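Local coordinates for period circadian protein homolog 2 (Mus musculus, PDB 3GDI) that probably acts as a transcriptional regulator in the mammalian circadian clock, carrying tandem PAS domains that probably mediate protein-protein interactions, at residues 153-158 against 270-275; 163-168 against 185-190; 200-205 against 233-238. All coordinates share one frame; numbering follows the deposited sequence.

Contact 1 of 3, residues 153-158 against 270-275; sequences SGYEAP and VGPLNE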
loop_
_atom_site.group_PDB
_atom_site.type_symbol
_atom_site.label_atom_id
_atom_site.label_comp_id
_atom_site.label_asym_id
_atom_site.label_seq_id
_atom_site.Cartn_x
_atom_site.Cartn_y
_atom_site.Cartn_z
ATOM N N SER A 153 2.690 21.186 -13.736
ATOM C CA SER A 153 3.274 21.680 -12.508
ATOM C C SER A 153 2.404 22.814 -11.985
ATOM O O SER A 153 2.139 23.775 -12.703
ATOM C CB SER A 153 4.675 22.200 -12.778
ATOM O OG SER A 153 5.130 22.961 -11.682
ATOM N N GLY A 154 1.958 22.705 -10.739
ATOM C CA GLY A 154 1.120 23.748 -10.169
ATOM C C GLY A 154 1.824 25.079 -9.961
ATOM O O GLY A 154 1.220 26.029 -9.466
ATOM N N TYR A 155 3.098 25.157 -10.333
ATOM C CA TYR A 155 3.861 26.390 -10.173
ATOM C C TYR A 155 4.041 27.127 -11.501
ATOM O O TYR A 155 4.864 28.037 -11.607
ATOM C CB TYR A 155 5.236 26.096 -9.561
ATOM C CG TYR A 155 5.170 25.314 -8.273
ATOM C CD1 TYR A 155 5.519 23.962 -8.234
ATOM C CD2 TYR A 155 4.724 25.913 -7.098
ATOM C CE1 TYR A 155 5.422 23.230 -7.051
ATOM C CE2 TYR A 155 4.621 25.187 -5.910
ATOM C CZ TYR A 155 4.971 23.851 -5.896
ATOM O OH TYR A 155 4.865 23.143 -4.728
ATOM N N GLU A 156 3.275 26.734 -12.514
ATOM C CA GLU A 156 3.367 27.386 -13.814
ATOM C C GLU A 156 1.995 27.510 -14.484
ATOM O O GLU A 156 1.180 26.588 -14.438
ATOM C CB GLU A 156 4.343 26.626 -14.719
ATOM C CG GLU A 156 3.850 25.277 -15.201
ATOM C CD GLU A 156 4.913 24.510 -15.962
ATOM O OE1 GLU A 156 4.572 23.484 -16.591
ATOM O OE2 GLU A 156 6.092 24.925 -15.929
ATOM N N ALA A 157 1.748 28.668 -15.089
ATOM C CA ALA A 157 0.489 28.955 -15.772
ATOM C C ALA A 157 -0.156 27.708 -16.361
ATOM O O ALA A 157 0.434 27.050 -17.216
ATOM C CB ALA A 157 0.726 29.980 -16.876
ATOM N N PRO A 158 -1.376 27.366 -15.913
ATOM C CA PRO A 158 -2.179 28.057 -14.890
ATOM C C PRO A 158 -1.678 27.727 -13.482
ATOM O O PRO A 158 -1.817 26.590 -13.017
ATOM C CB PRO A 158 -3.592 27.511 -15.123
ATOM C CG PRO A 158 -3.559 27.004 -16.550
ATOM C CD PRO A 158 -2.199 26.375 -16.625
ATOM N N VAL A 270 6.021 28.442 0.017
ATOM C CA VAL A 270 7.022 28.910 -0.939
ATOM C C VAL A 270 7.382 27.793 -1.913
ATOM O O VAL A 270 7.990 26.797 -1.536
ATOM C CB VAL A 270 8.308 29.395 -0.227
ATOM C CG1 VAL A 270 9.305 29.887 -1.253
ATOM C CG2 VAL A 270 7.975 30.502 0.762
ATOM N N GLY A 271 6.978 27.960 -3.166
ATOM C CA GLY A 271 7.266 26.971 -4.188
ATOM C C GLY A 271 8.741 26.943 -4.510
ATOM O O GLY A 271 9.511 27.703 -3.922
ATOM N N PRO A 272 9.168 26.086 -5.452
ATOM C CA PRO A 272 10.573 25.957 -5.853
ATOM C C PRO A 272 11.061 27.107 -6.740
ATOM O O PRO A 272 10.265 27.913 -7.223
ATOM C CB PRO A 272 10.589 24.619 -6.585
ATOM C CG PRO A 272 9.277 24.643 -7.307
ATOM C CD PRO A 272 8.310 25.188 -6.254
ATOM N N LEU A 273 12.371 27.173 -6.956
ATOM C CA LEU A 273 12.946 28.222 -7.784
ATOM C C LEU A 273 12.643 27.938 -9.255
ATOM O O LEU A 273 12.416 28.861 -10.032
ATOM C CB LEU A 273 14.456 28.300 -7.556
ATOM C CG LEU A 273 15.154 29.607 -7.942
ATOM C CD1 LEU A 273 14.479 30.767 -7.214
ATOM C CD2 LEU A 273 16.639 29.531 -7.587
ATOM N N ASN A 274 12.645 26.658 -9.626
ATOM C CA ASN A 274 12.346 26.218 -10.991
ATOM C C ASN A 274 10.913 25.698 -10.995
ATOM O O ASN A 274 10.611 24.694 -10.349
ATOM C CB ASN A 274 13.283 25.092 -11.419
ATOM C CG ASN A 274 12.929 24.521 -12.791
ATOM O OD1 ASN A 274 13.377 23.433 -13.160
ATOM N ND2 ASN A 274 12.125 25.262 -13.555
ATOM N N GLU A 275 10.047 26.375 -11.741
ATOM C CA GLU A 275 8.634 26.033 -11.816
ATOM C C GLU A 275 8.244 24.661 -12.353
ATOM O O GLU A 275 7.174 24.158 -12.013
ATOM C CB GLU A 275 7.888 27.112 -12.600
ATOM C CG GLU A 275 7.973 28.480 -11.954
ATOM C CD GLU A 275 7.246 29.551 -12.741
ATOM O OE1 GLU A 275 7.507 29.683 -13.962
ATOM O OE2 GLU A 275 6.416 30.263 -12.134
#

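Contact 2 of 3, residues 163-168 against 185-190; sequences EKRIFT and VPLLGY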
loop_
_atom_site.group_PDB
_atom_site.type_symbol
_atom_site.label_atom_id
_atom_site.label_comp_id
_atom_site.label_asym_id
_atom_site.label_seq_id
_atom_site.Cartn_x
_atom_site.Cartn_y
_atom_site.Cartn_z
ATOM N N GLU A 163 -3.301 29.681 -1.866
ATOM C CA GLU A 163 -4.181 29.301 -0.762
ATOM C C GLU A 163 -4.762 27.909 -0.971
ATOM O O GLU A 163 -5.443 27.373 -0.093
ATOM C CB GLU A 163 -5.335 30.302 -0.615
ATOM C CG GLU A 163 -4.949 31.750 -0.842
ATOM C CD GLU A 163 -4.709 32.059 -2.310
ATOM O OE1 GLU A 163 -5.656 31.898 -3.109
ATOM O OE2 GLU A 163 -3.575 32.455 -2.662
ATOM N N LYS A 164 -4.499 27.331 -2.136
ATOM C CA LYS A 164 -5.015 26.010 -2.442
ATOM C C LYS A 164 -3.929 25.002 -2.798
ATOM O O LYS A 164 -4.219 23.932 -3.316
ATOM C CB LYS A 164 -6.031 26.110 -3.574
ATOM C CG LYS A 164 -7.188 27.059 -3.269
ATOM C CD LYS A 164 -8.271 26.974 -4.345
ATOM C CE LYS A 164 -9.434 27.919 -4.066
ATOM N NZ LYS A 164 -10.565 27.685 -5.018
ATOM N N ARG A 165 -2.677 25.351 -2.522
ATOM C CA ARG A 165 -1.558 24.457 -2.794
ATOM C C ARG A 165 -1.440 23.602 -1.553
ATOM O O ARG A 165 -0.523 23.752 -0.761
ATOM C CB ARG A 165 -0.278 25.266 -3.031
ATOM C CG ARG A 165 -0.532 26.419 -3.973
ATOM C CD ARG A 165 0.579 26.667 -4.956
ATOM N NE ARG A 165 1.717 27.343 -4.352
ATOM C CZ ARG A 165 2.559 28.121 -5.027
ATOM N NH1 ARG A 165 2.384 28.330 -6.328
ATOM N NH2 ARG A 165 3.586 28.677 -4.403
ATOM N N ILE A 166 -2.409 22.712 -1.399
ATOM C CA ILE A 166 -2.502 21.824 -0.254
ATOM C C ILE A 166 -2.492 20.359 -0.655
ATOM O O ILE A 166 -3.239 19.932 -1.535
ATOM C CB ILE A 166 -3.824 22.096 0.520
ATOM C CG1 ILE A 166 -3.856 23.554 0.973
ATOM C CG2 ILE A 166 -3.974 21.132 1.714
ATOM C CD1 ILE A 166 -5.145 23.936 1.668
ATOM N N PHE A 167 -1.638 19.587 -0.005
ATOM C CA PHE A 167 -1.589 18.152 -0.262
ATOM C C PHE A 167 -1.354 17.431 1.071
ATOM O O PHE A 167 -0.888 18.038 2.038
ATOM C CB PHE A 167 -0.490 17.803 -1.270
ATOM C CG PHE A 167 0.887 17.967 -0.741
ATOM C CD1 PHE A 167 1.493 19.215 -0.725
ATOM C CD2 PHE A 167 1.593 16.870 -0.277
ATOM C CE1 PHE A 167 2.797 19.375 -0.256
ATOM C CE2 PHE A 167 2.894 17.004 0.197
ATOM C CZ PHE A 167 3.504 18.262 0.209
ATOM N N THR A 168 -1.696 16.150 1.133
ATOM C CA THR A 168 -1.498 15.400 2.365
ATOM C C THR A 168 -0.610 14.177 2.171
ATOM O O THR A 168 -0.474 13.657 1.072
ATOM C CB THR A 168 -2.831 14.920 2.967
ATOM O OG1 THR A 168 -3.330 13.826 2.193
ATOM C CG2 THR A 168 -3.865 16.043 2.955
ATOM N N VAL A 185 1.010 15.361 -6.466
ATOM C CA VAL A 185 1.747 15.176 -7.709
ATOM C C VAL A 185 2.104 16.513 -8.359
ATOM O O VAL A 185 3.264 16.768 -8.671
ATOM C CB VAL A 185 0.967 14.298 -8.707
ATOM C CG1 VAL A 185 1.766 14.152 -9.981
ATOM C CG2 VAL A 185 0.706 12.916 -8.106
ATOM N N PRO A 186 1.113 17.391 -8.561
ATOM C CA PRO A 186 1.411 18.687 -9.180
ATOM C C PRO A 186 2.290 19.605 -8.319
ATOM O O PRO A 186 2.949 20.508 -8.836
ATOM C CB PRO A 186 0.019 19.287 -9.412
ATOM C CG PRO A 186 -0.839 18.086 -9.576
ATOM C CD PRO A 186 -0.340 17.175 -8.489
ATOM N N LEU A 187 2.311 19.392 -7.010
ATOM C CA LEU A 187 3.122 20.260 -6.156
ATOM C C LEU A 187 4.506 19.701 -5.832
ATOM O O LEU A 187 5.361 20.424 -5.328
ATOM C CB LEU A 187 2.367 20.568 -4.856
ATOM C CG LEU A 187 1.050 21.348 -4.980
ATOM C CD1 LEU A 187 0.304 21.300 -3.670
ATOM C CD2 LEU A 187 1.329 22.782 -5.383
ATOM N N LEU A 188 4.737 18.423 -6.136
ATOM C CA LEU A 188 6.026 17.807 -5.831
ATOM C C LEU A 188 6.815 17.296 -7.024
ATOM O O LEU A 188 8.038 17.289 -6.997
ATOM C CB LEU A 188 5.833 16.658 -4.842
ATOM C CG LEU A 188 5.293 17.026 -3.462
ATOM C CD1 LEU A 188 5.273 15.774 -2.622
ATOM C CD2 LEU A 188 6.156 18.107 -2.810
ATOM N N GLY A 189 6.126 16.864 -8.069
ATOM C CA GLY A 189 6.834 16.344 -9.226
ATOM C C GLY A 189 6.909 14.822 -9.216
ATOM O O GLY A 189 7.166 14.200 -10.253
ATOM N N TYR A 190 6.689 14.218 -8.050
ATOM C CA TYR A 190 6.720 12.765 -7.948
ATOM C C TYR A 190 5.335 12.199 -8.173
ATOM O O TYR A 190 4.341 12.873 -7.925
ATOM C CB TYR A 190 7.147 12.301 -6.554
ATOM C CG TYR A 190 8.523 12.698 -6.102
ATOM C CD1 TYR A 190 8.697 13.696 -5.141
ATOM C CD2 TYR A 190 9.649 12.034 -6.580
ATOM C CE1 TYR A 190 9.964 14.014 -4.661
ATOM C CE2 TYR A 190 10.923 12.346 -6.111
ATOM C CZ TYR A 190 11.075 13.330 -5.152
ATOM O OH TYR A 190 12.332 13.615 -4.664
#

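Contact 3 of 3, residues 200-205 against 233-238; sequences VLVQLH and RFRTRN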
loop_
_atom_site.group_PDB
_atom_site.type_symbol
_atom_site.label_atom_id
_atom_site.label_comp_id
_atom_site.label_asym_id
_atom_site.label_seq_id
_atom_site.Cartn_x
_atom_site.Cartn_y
_atom_site.Cartn_z
ATOM N N VAL A 200 10.363 8.806 4.902
ATOM C CA VAL A 200 9.808 10.144 4.943
ATOM C C VAL A 200 10.947 11.139 5.115
ATOM O O VAL A 200 11.019 12.148 4.420
ATOM C CB VAL A 200 8.872 10.290 6.152
ATOM C CG1 VAL A 200 8.500 11.751 6.368
ATOM C CG2 VAL A 200 7.641 9.423 5.950
ATOM N N LEU A 201 11.838 10.836 6.052
ATOM C CA LEU A 201 12.967 11.698 6.373
ATOM C C LEU A 201 13.912 12.012 5.227
ATOM O O LEU A 201 14.578 13.044 5.232
ATOM C CB LEU A 201 13.755 11.094 7.535
ATOM C CG LEU A 201 13.332 11.589 8.917
ATOM C CD1 LEU A 201 11.829 11.618 8.992
ATOM C CD2 LEU A 201 13.916 10.693 10.003
ATOM N N VAL A 202 13.979 11.118 4.250
ATOM C CA VAL A 202 14.852 11.320 3.105
ATOM C C VAL A 202 14.432 12.553 2.303
ATOM O O VAL A 202 15.281 13.323 1.846
ATOM C CB VAL A 202 14.889 10.029 2.220
ATOM C CG1 VAL A 202 15.038 10.356 0.750
ATOM C CG2 VAL A 202 16.058 9.177 2.651
ATOM N N GLN A 203 13.127 12.757 2.160
ATOM C CA GLN A 203 12.612 13.903 1.417
ATOM C C GLN A 203 12.768 15.227 2.152
ATOM O O GLN A 203 12.622 16.285 1.556
ATOM C CB GLN A 203 11.134 13.706 1.099
ATOM C CG GLN A 203 10.837 12.476 0.285
ATOM C CD GLN A 203 11.607 12.443 -1.013
ATOM O OE1 GLN A 203 11.793 13.466 -1.663
ATOM N NE2 GLN A 203 12.041 11.259 -1.408
ATOM N N LEU A 204 13.046 15.187 3.444
ATOM C CA LEU A 204 13.184 16.429 4.190
ATOM C C LEU A 204 14.581 17.005 4.073
ATOM O O LEU A 204 15.547 16.275 3.880
ATOM C CB LEU A 204 12.838 16.205 5.670
ATOM C CG LEU A 204 11.404 16.464 6.148
ATOM C CD1 LEU A 204 10.382 15.727 5.310
ATOM C CD2 LEU A 204 11.305 16.020 7.580
ATOM N N HIS A 205 14.691 18.323 4.178
ATOM C CA HIS A 205 15.986 18.959 4.108
ATOM C C HIS A 205 16.782 18.414 5.286
ATOM O O HIS A 205 16.238 18.230 6.371
ATOM C CB HIS A 205 15.846 20.480 4.239
ATOM C CG HIS A 205 17.152 21.212 4.160
ATOM N ND1 HIS A 205 17.466 22.060 3.120
ATOM C CD2 HIS A 205 18.248 21.167 4.956
ATOM C CE1 HIS A 205 18.703 22.498 3.274
ATOM N NE2 HIS A 205 19.200 21.971 4.379
ATOM N N ARG A 233 11.125 22.070 5.156
ATOM C CA ARG A 233 11.458 22.056 3.743
ATOM C C ARG A 233 11.382 20.632 3.223
ATOM O O ARG A 233 11.936 19.717 3.817
ATOM C CB ARG A 233 12.837 22.664 3.526
ATOM C CG ARG A 233 12.791 24.183 3.574
ATOM C CD ARG A 233 14.161 24.794 3.549
ATOM N NE ARG A 233 14.947 24.356 4.696
ATOM C CZ ARG A 233 16.203 24.723 4.929
ATOM N NH1 ARG A 233 16.824 25.544 4.089
ATOM N NH2 ARG A 233 16.840 24.266 6.006
ATOM N N PHE A 234 10.671 20.457 2.115
ATOM C CA PHE A 234 10.455 19.153 1.496
ATOM C C PHE A 234 11.052 19.153 0.081
ATOM O O PHE A 234 10.785 20.070 -0.707
ATOM C CB PHE A 234 8.951 18.908 1.419
ATOM C CG PHE A 234 8.573 17.483 1.161
ATOM C CD1 PHE A 234 8.155 16.662 2.215
ATOM C CD2 PHE A 234 8.611 16.959 -0.128
ATOM C CE1 PHE A 234 7.775 15.335 1.988
ATOM C CE2 PHE A 234 8.236 15.636 -0.365
ATOM C CZ PHE A 234 7.816 14.822 0.695
ATOM N N ARG A 235 11.844 18.135 -0.250
ATOM C CA ARG A 235 12.461 18.060 -1.566
ATOM C C ARG A 235 11.515 17.600 -2.669
ATOM O O ARG A 235 10.743 16.655 -2.495
ATOM C CB ARG A 235 13.675 17.137 -1.530
ATOM C CG ARG A 235 14.420 17.053 -2.860
ATOM C CD ARG A 235 15.859 16.585 -2.662
ATOM N NE ARG A 235 15.924 15.381 -1.842
ATOM C CZ ARG A 235 15.472 14.192 -2.226
ATOM N NH1 ARG A 235 15.563 13.150 -1.410
ATOM N NH2 ARG A 235 14.944 14.044 -3.434
ATOM N N THR A 236 11.576 18.268 -3.815
ATOM C CA THR A 236 10.718 17.895 -4.924
ATOM C C THR A 236 11.496 17.039 -5.920
ATOM O O THR A 236 12.688 16.774 -5.736
ATOM C CB THR A 236 10.151 19.134 -5.653
ATOM O OG1 THR A 236 11.177 19.742 -6.445
ATOM C CG2 THR A 236 9.634 20.151 -4.644
ATOM N N ARG A 237 10.805 16.622 -6.976
ATOM C CA ARG A 237 11.374 15.774 -8.014
ATOM C C ARG A 237 12.592 16.399 -8.688
ATOM O O ARG A 237 13.521 15.692 -9.050
ATOM C CB ARG A 237 10.295 15.467 -9.061
ATOM C CG ARG A 237 10.678 14.460 -10.142
ATOM C CD ARG A 237 10.900 13.081 -9.554
ATOM N NE ARG A 237 10.690 12.005 -10.524
ATOM C CZ ARG A 237 11.336 11.886 -11.684
ATOM N NH1 ARG A 237 12.247 12.782 -12.047
ATOM N NH2 ARG A 237 11.073 10.857 -12.484
ATOM N N ASN A 238 12.589 17.721 -8.852
ATOM C CA ASN A 238 13.705 18.397 -9.505
ATOM C C ASN A 238 14.852 18.767 -8.563
ATOM O O ASN A 238 15.721 19.568 -8.915
ATOM C CB ASN A 238 13.204 19.640 -10.265
ATOM C CG ASN A 238 12.800 20.798 -9.345
ATOM O OD1 ASN A 238 12.098 21.718 -9.768
ATOM N ND2 ASN A 238 13.251 20.762 -8.099
HETATM O O HOH W 1 17.259 15.741 1.084
#

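Contact 1 of 3, residues 153-158 against 270-275
Tyr155 and Glu275 are the backbone neighbours here, with their CA atoms 5.1 Å apart, and neither segment forms a helix or strand at this point. The 153-158 segment opens with a type I beta turn from Ser153 to Glu156, closed by Glu156 N to Ser153 O at 3.2 Å. Ser153 OG also accepts from Tyr155 N at 3.3 Å, the geometry of an ST turn. The same hydroxyl donates to Glu275 O, although the modelled separation of 2.4 Å between OG and O is too short to take literally.

The Tyr155 ring carries the apolar part of the contact. CG stands anti to the carbonyl carbon (chi1 -54°), which carries the ring out toward 270-275; one face of it meets Pro272, whose CD sits 3.4 Å from the ring centroid and 4° off the normal, a well-centred CH-pi contact. Gly271 CA approaches obliquely, 3.6 Å from Tyr155 CE2; a CB on that glycine would collide with Tyr155 CD2. At its far end Tyr155 OH is hydrogen-bonded to Leu187 O. An alanine in place of Tyr155 would probably leave Pro272 CD without a ring face to rest on and the Leu187 carbonyl without this donor.

Glu275 OE2 lies 2.8 Å from Tyr155 O, but both are acceptors; Glu275 OE2 also forms a salt bridge with Arg159, which probably offsets the unfavourable approach.

The contact thus ties the connection between strands 142-150 and 166-171 to the chain leaving strand 259-268, while Ile242 of strand 241-252 packs against both Tyr155 and Pro272.

Contact 2 of 3, residues 163-168 against 185-190
Arg165 meets Leu187 where the CA atoms of the two segments come nearest, 7.1 Å apart. Arg165 is the centre of an inverse gamma turn, closed by a weak bond from Ile166 N to Lys164 O, and this bend precedes the strand. Its aliphatic part does the touching: Arg165 CB is 3.8 Å from Leu187 CD2, and CD lies near the same methyl. The other methyl, Leu187 CD1, rests on the backbone, 3.6 Å from Arg165 C.

At Ile166 the side chain turns away from the helix, and its contribution is the main-chain N, 3.8 Å from Leu187 CD1. Phe167 then points back toward the helix. Its CG takes the crowded position between backbone N and carbonyl carbon (chi1 70°), and the ring reaches two consecutive leucines. Phe167 CD1 lies 3.8 Å from Leu187 CD1, whereas at the para position of the ring Phe167 CE2 lies 3.9 Å from Leu188 CD1. Both methyls approach obliquely, and the Leu188 side chain crosses the phenylalanine at about a right angle. The ring of His266 also meets Phe167.

All the cross-segment contacts measured are apolar or methyl-to-backbone, with 238 Å² buried in total. Cohesion between the start of strand 166-171 and helix 184-188 therefore rests on shape and burial, and directional bonds to these segments, such as the backbone pairing of Arg165 with Val268 and of Phe167 with His266 on strand 259-268, come from neighbouring parts of the chain.

Contact 3 of 3, residues 200-205 against 233-238
Gln203 lies against Phe234 and Arg235, and its side chain can be followed outward. CB sits over one face of the Phe234 ring, 3.8 Å from its centroid and 23° off the normal, in a CH-pi contact displaced toward the rim. CG continues across the same ring, 3.8 Å from Phe234 CZ. The chain then bends (chi2 -56°), which puts CD near Arg235 NH1. At the tip, OE1 stands over a face of the Arg235 guanidinium, 3.7 Å from NH2, with the amide and guanidinium planes steeply inclined; NE2 lies farther off, 4.0 Å from NH1.

The backbones are joined antiparallel. Leu204 and Phe234 form a single, non-hydrogen-bonded bridge, flanked by Arg235 N to Gln203 O at 2.7 Å and His205 N to Arg233 O at 3.1 Å. Arg235 NH1 adds a bond to Val202 O, reached from above the carbonyl plane, and a water links that oxygen to Arg235 NE. NH2 of this arginine forms a salt bridge with Glu286.

Beside the bridge, one residue on from Leu204, the Arg233 guanidinium stacks flat on the His205 imidazole, centres 3.6 Å apart and planes within 1° of each other. Leu204 CD1 completes the packing, 3.9 Å from Phe234 CD1.

Strand 227-235 is, within this chain, an outermost strand of the second five-stranded PAS sheet, paired with 241-252. The bridge fastens the residues just after the weakly bonded helix 200-203 to it, while Phe177 of strand 177-180 touches both Gln203 and Phe234.

Overall arrangement
The three contacts form a chain of neighbours around the second PAS sheet, with segment 185-190 touching both of the other contacts. Contacts 1 and 2 have centres about 10 Å apart and are joined at the backbone, where Gly154 N probably bonds to Pro186 O at 3.1 Å. Contacts 2 and 3 lie about 13 Å apart, centre to centre; Leu188 O probably accepts from Arg237 N at 2.8 Å, and Tyr190 OH lies 3.1 Å from Gln203 OE1, a probable hydrogen bond. Contacts 1 and 3 have centres about 16 Å apart. Along the chain, contact 1 encloses the other two, which follow one another in series.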